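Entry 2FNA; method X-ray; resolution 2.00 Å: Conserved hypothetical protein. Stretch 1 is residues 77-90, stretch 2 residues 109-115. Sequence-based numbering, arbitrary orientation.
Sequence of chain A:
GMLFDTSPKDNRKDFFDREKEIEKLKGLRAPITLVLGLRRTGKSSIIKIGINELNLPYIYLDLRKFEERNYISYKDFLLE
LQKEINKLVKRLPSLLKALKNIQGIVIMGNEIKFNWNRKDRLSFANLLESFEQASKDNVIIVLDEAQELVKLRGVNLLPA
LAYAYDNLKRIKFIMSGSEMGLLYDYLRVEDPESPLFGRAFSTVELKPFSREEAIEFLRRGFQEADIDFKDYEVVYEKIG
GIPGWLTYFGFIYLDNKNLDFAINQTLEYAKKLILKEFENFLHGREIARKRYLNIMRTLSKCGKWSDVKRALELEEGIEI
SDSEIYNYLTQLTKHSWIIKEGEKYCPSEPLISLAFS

Stretch 1 77-90: FLLELQKEINKLVK
Stretch 2 109-115: GNEIKFN

Residues 77-90 lie within a longer helix, with phi/psi near -63/-40 and i to i+4 hydrogen bonds such as Gln 82 N to Leu 78 O (2.8 Å) and Ile 85 N to Leu 81 O (2.9 Å). A cis peptide precedes Gly 109; the chain then extends into strand 112-114 (phi/psi -118/157, -137/132 and -79/137). The strand runs nearly antiparallel to the helix, at 163°, with an axial closest approach of 8.5 Å. The register pairs Leu 78 CA with Phe 114 CA (7.2 Å), Gln 82 CA with Lys 113 CA (6.7 Å) and Asn 86 CA with Glu 111 CA (5.7 Å).

Two side-chain amides of the helix, one turn apart, bind alternate strand NH groups. Gln 82 (t, t, chi3 -73°) accepts Phe 114 N at OE1 (3.1 Å, 164°), and Asn 86 (m, chi2 -26°) accepts Ile 112 N at OD1 (3.0 Å, 163°); both bonds are nearly linear.

Phe 114 (m, chi2 -71°) points toward the helix, with Leu 78 (m, t) CD2 over one ring face and Ile 85 (m, t) CD1 at the edge, 3.8 Å from Phe 114 CZ. Leu 78 CD1 lies 3.8 Å from Phe 114 CB. Ile 112 (p, t) starts sideways, but its CD1 reaches Ile 85 CG2 at 3.6 Å. Val 89 (m) CG2 approaches Asn 110 O at 3.7 Å.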

# COMPACT_ATOMS: atom_id res chain seq x y z
N PHE A 77 -17.05 0.58 6.97
CA PHE A 77 -16.24 -0.63 6.97
C PHE A 77 -17.09 -1.87 6.70
O PHE A 77 -16.72 -2.73 5.89
CB PHE A 77 -15.52 -0.80 8.28
CG PHE A 77 -14.64 -2.02 8.32
CD1 PHE A 77 -13.50 -2.09 7.53
CD2 PHE A 77 -14.94 -3.08 9.17
CE1 PHE A 77 -12.66 -3.22 7.57
CE2 PHE A 77 -14.11 -4.21 9.22
CZ PHE A 77 -12.96 -4.28 8.42
N LEU A 78 -18.22 -1.98 7.39
CA LEU A 78 -19.14 -3.11 7.20
C LEU A 78 -19.71 -3.25 5.79
O LEU A 78 -19.97 -4.37 5.35
CB LEU A 78 -20.31 -3.05 8.18
CG LEU A 78 -20.03 -3.45 9.63
CD1 LEU A 78 -21.34 -3.65 10.30
CD2 LEU A 78 -19.17 -4.70 9.75
N LEU A 79 -19.95 -2.13 5.11
CA LEU A 79 -20.48 -2.15 3.74
C LEU A 79 -19.44 -2.72 2.78
O LEU A 79 -19.81 -3.41 1.85
CB LEU A 79 -20.95 -0.77 3.27
N GLU A 80 -18.15 -2.46 3.02
CA GLU A 80 -17.10 -3.03 2.18
C GLU A 80 -16.92 -4.53 2.41
O GLU A 80 -16.71 -5.29 1.46
CB GLU A 80 -15.75 -2.34 2.42
CG GLU A 80 -15.70 -0.90 1.98
CD GLU A 80 -15.81 -0.75 0.48
OE1 GLU A 80 -15.22 -1.58 -0.25
OE2 GLU A 80 -16.47 0.21 0.05
N LEU A 81 -16.94 -4.92 3.67
CA LEU A 81 -16.87 -6.32 4.07
C LEU A 81 -18.08 -7.10 3.53
O LEU A 81 -17.96 -8.22 3.03
CB LEU A 81 -16.82 -6.38 5.60
CG LEU A 81 -16.59 -7.71 6.30
CD1 LEU A 81 -15.31 -8.37 5.77
CD2 LEU A 81 -16.53 -7.51 7.81
N GLN A 82 -19.24 -6.49 3.62
CA GLN A 82 -20.49 -7.08 3.13
C GLN A 82 -20.39 -7.41 1.65
O GLN A 82 -20.72 -8.53 1.24
CB GLN A 82 -21.63 -6.10 3.40
CG GLN A 82 -23.02 -6.55 3.06
CD GLN A 82 -24.00 -5.45 3.41
OE1 GLN A 82 -24.28 -5.19 4.59
NE2 GLN A 82 -24.48 -4.75 2.39
N LYS A 83 -19.89 -6.47 0.86
CA LYS A 83 -19.67 -6.68 -0.57
C LYS A 83 -18.75 -7.87 -0.84
O LYS A 83 -19.06 -8.72 -1.66
CB LYS A 83 -19.07 -5.44 -1.23
CG LYS A 83 -20.02 -4.27 -1.37
CD LYS A 83 -19.26 -2.99 -1.70
N GLU A 84 -17.63 -7.94 -0.13
CA GLU A 84 -16.69 -9.03 -0.34
C GLU A 84 -17.25 -10.38 0.06
O GLU A 84 -17.02 -11.38 -0.62
CB GLU A 84 -15.36 -8.76 0.39
CG GLU A 84 -14.43 -7.83 -0.38
CD GLU A 84 -14.14 -8.31 -1.80
OE1 GLU A 84 -13.48 -9.39 -1.99
OE2 GLU A 84 -14.59 -7.60 -2.72
N ILE A 85 -17.99 -10.42 1.17
CA ILE A 85 -18.58 -11.65 1.68
C ILE A 85 -19.54 -12.20 0.62
O ILE A 85 -19.56 -13.41 0.36
CB ILE A 85 -19.26 -11.44 3.05
CG1 ILE A 85 -18.19 -11.28 4.13
CG2 ILE A 85 -20.16 -12.62 3.44
CD1 ILE A 85 -18.69 -10.64 5.39
N ASN A 86 -20.29 -11.32 -0.01
CA ASN A 86 -21.25 -11.73 -1.04
C ASN A 86 -20.57 -12.40 -2.26
O ASN A 86 -21.15 -13.31 -2.88
CB ASN A 86 -22.12 -10.53 -1.47
CG ASN A 86 -23.23 -10.21 -0.46
OD1 ASN A 86 -23.68 -11.08 0.28
ND2 ASN A 86 -23.67 -8.95 -0.45
N LYS A 87 -19.35 -11.96 -2.58
CA LYS A 87 -18.53 -12.63 -3.58
C LYS A 87 -18.05 -14.02 -3.09
O LYS A 87 -17.98 -14.99 -3.88
CB LYS A 87 -17.31 -11.77 -3.92
CG LYS A 87 -17.61 -10.35 -4.39
CD LYS A 87 -16.31 -9.64 -4.71
CE LYS A 87 -16.51 -8.19 -5.06
NZ LYS A 87 -15.22 -7.55 -5.46
N LEU A 88 -17.75 -14.10 -1.80
CA LEU A 88 -17.22 -15.33 -1.19
C LEU A 88 -18.27 -16.43 -1.03
O LEU A 88 -17.94 -17.61 -1.21
CB LEU A 88 -16.58 -15.03 0.16
CG LEU A 88 -15.89 -16.23 0.82
CD1 LEU A 88 -14.71 -16.68 0.00
CD2 LEU A 88 -15.46 -15.94 2.25
N VAL A 89 -19.50 -16.07 -0.68
CA VAL A 89 -20.59 -17.07 -0.59
C VAL A 89 -20.81 -17.80 -1.93
O VAL A 89 -21.02 -19.00 -1.94
CB VAL A 89 -21.94 -16.45 -0.10
CG1 VAL A 89 -21.76 -15.81 1.26
CG2 VAL A 89 -22.50 -15.43 -1.10
N LYS A 90 -20.69 -17.08 -3.03
CA LYS A 90 -20.71 -17.69 -4.35
C LYS A 90 -19.65 -18.78 -4.49
O LYS A 90 -19.92 -19.80 -5.10
CB LYS A 90 -20.53 -16.64 -5.45
CG LYS A 90 -21.69 -15.68 -5.55
CD LYS A 90 -21.48 -14.67 -6.66
CE LYS A 90 -22.79 -13.96 -7.02
NZ LYS A 90 -22.58 -12.88 -8.04
N GLY A 109 -31.41 -12.97 -0.62
CA GLY A 109 -31.74 -14.39 -0.40
C GLY A 109 -30.48 -15.23 -0.49
O GLY A 109 -30.24 -16.11 0.35
N ASN A 110 -29.68 -14.97 -1.52
CA ASN A 110 -28.33 -15.52 -1.61
C ASN A 110 -27.25 -14.48 -1.23
O ASN A 110 -26.08 -14.60 -1.60
CB ASN A 110 -28.06 -16.07 -3.00
CG ASN A 110 -27.22 -17.33 -2.96
OD1 ASN A 110 -27.69 -18.38 -2.51
ND2 ASN A 110 -25.98 -17.24 -3.42
N GLU A 111 -27.67 -13.48 -0.46
CA GLU A 111 -26.79 -12.40 -0.02
C GLU A 111 -27.02 -12.10 1.44
O GLU A 111 -28.02 -12.52 2.02
CB GLU A 111 -27.07 -11.16 -0.85
CG GLU A 111 -26.39 -11.15 -2.20
CD GLU A 111 -26.55 -9.82 -2.91
OE1 GLU A 111 -27.57 -9.13 -2.66
OE2 GLU A 111 -25.66 -9.45 -3.71
N ILE A 112 -26.09 -11.35 2.04
CA ILE A 112 -26.20 -10.92 3.43
C ILE A 112 -26.26 -9.40 3.55
O ILE A 112 -25.82 -8.67 2.66
CB ILE A 112 -25.02 -11.43 4.31
CG1 ILE A 112 -23.69 -10.79 3.89
CG2 ILE A 112 -24.92 -12.96 4.27
CD1 ILE A 112 -22.70 -10.70 5.02
N LYS A 113 -26.83 -8.95 4.66
CA LYS A 113 -26.84 -7.54 5.07
C LYS A 113 -26.54 -7.48 6.56
O LYS A 113 -27.13 -8.21 7.35
CB LYS A 113 -28.21 -6.89 4.79
CG LYS A 113 -28.33 -6.19 3.44
N PHE A 114 -25.61 -6.62 6.97
CA PHE A 114 -25.45 -6.35 8.39
C PHE A 114 -26.55 -5.38 8.82
O PHE A 114 -26.86 -4.45 8.08
CB PHE A 114 -24.07 -5.80 8.67
CG PHE A 114 -22.96 -6.73 8.29
CD1 PHE A 114 -22.73 -7.88 9.03
CD2 PHE A 114 -22.16 -6.47 7.18
CE1 PHE A 114 -21.71 -8.76 8.67
CE2 PHE A 114 -21.12 -7.34 6.83
CZ PHE A 114 -20.90 -8.49 7.58
N ASN A 115 -27.17 -5.64 9.98
CA ASN A 115 -28.25 -4.79 10.52
C ASN A 115 -27.79 -3.95 11.72
O ASN A 115 -26.62 -3.59 11.83
CB ASN A 115 -29.45 -5.65 10.93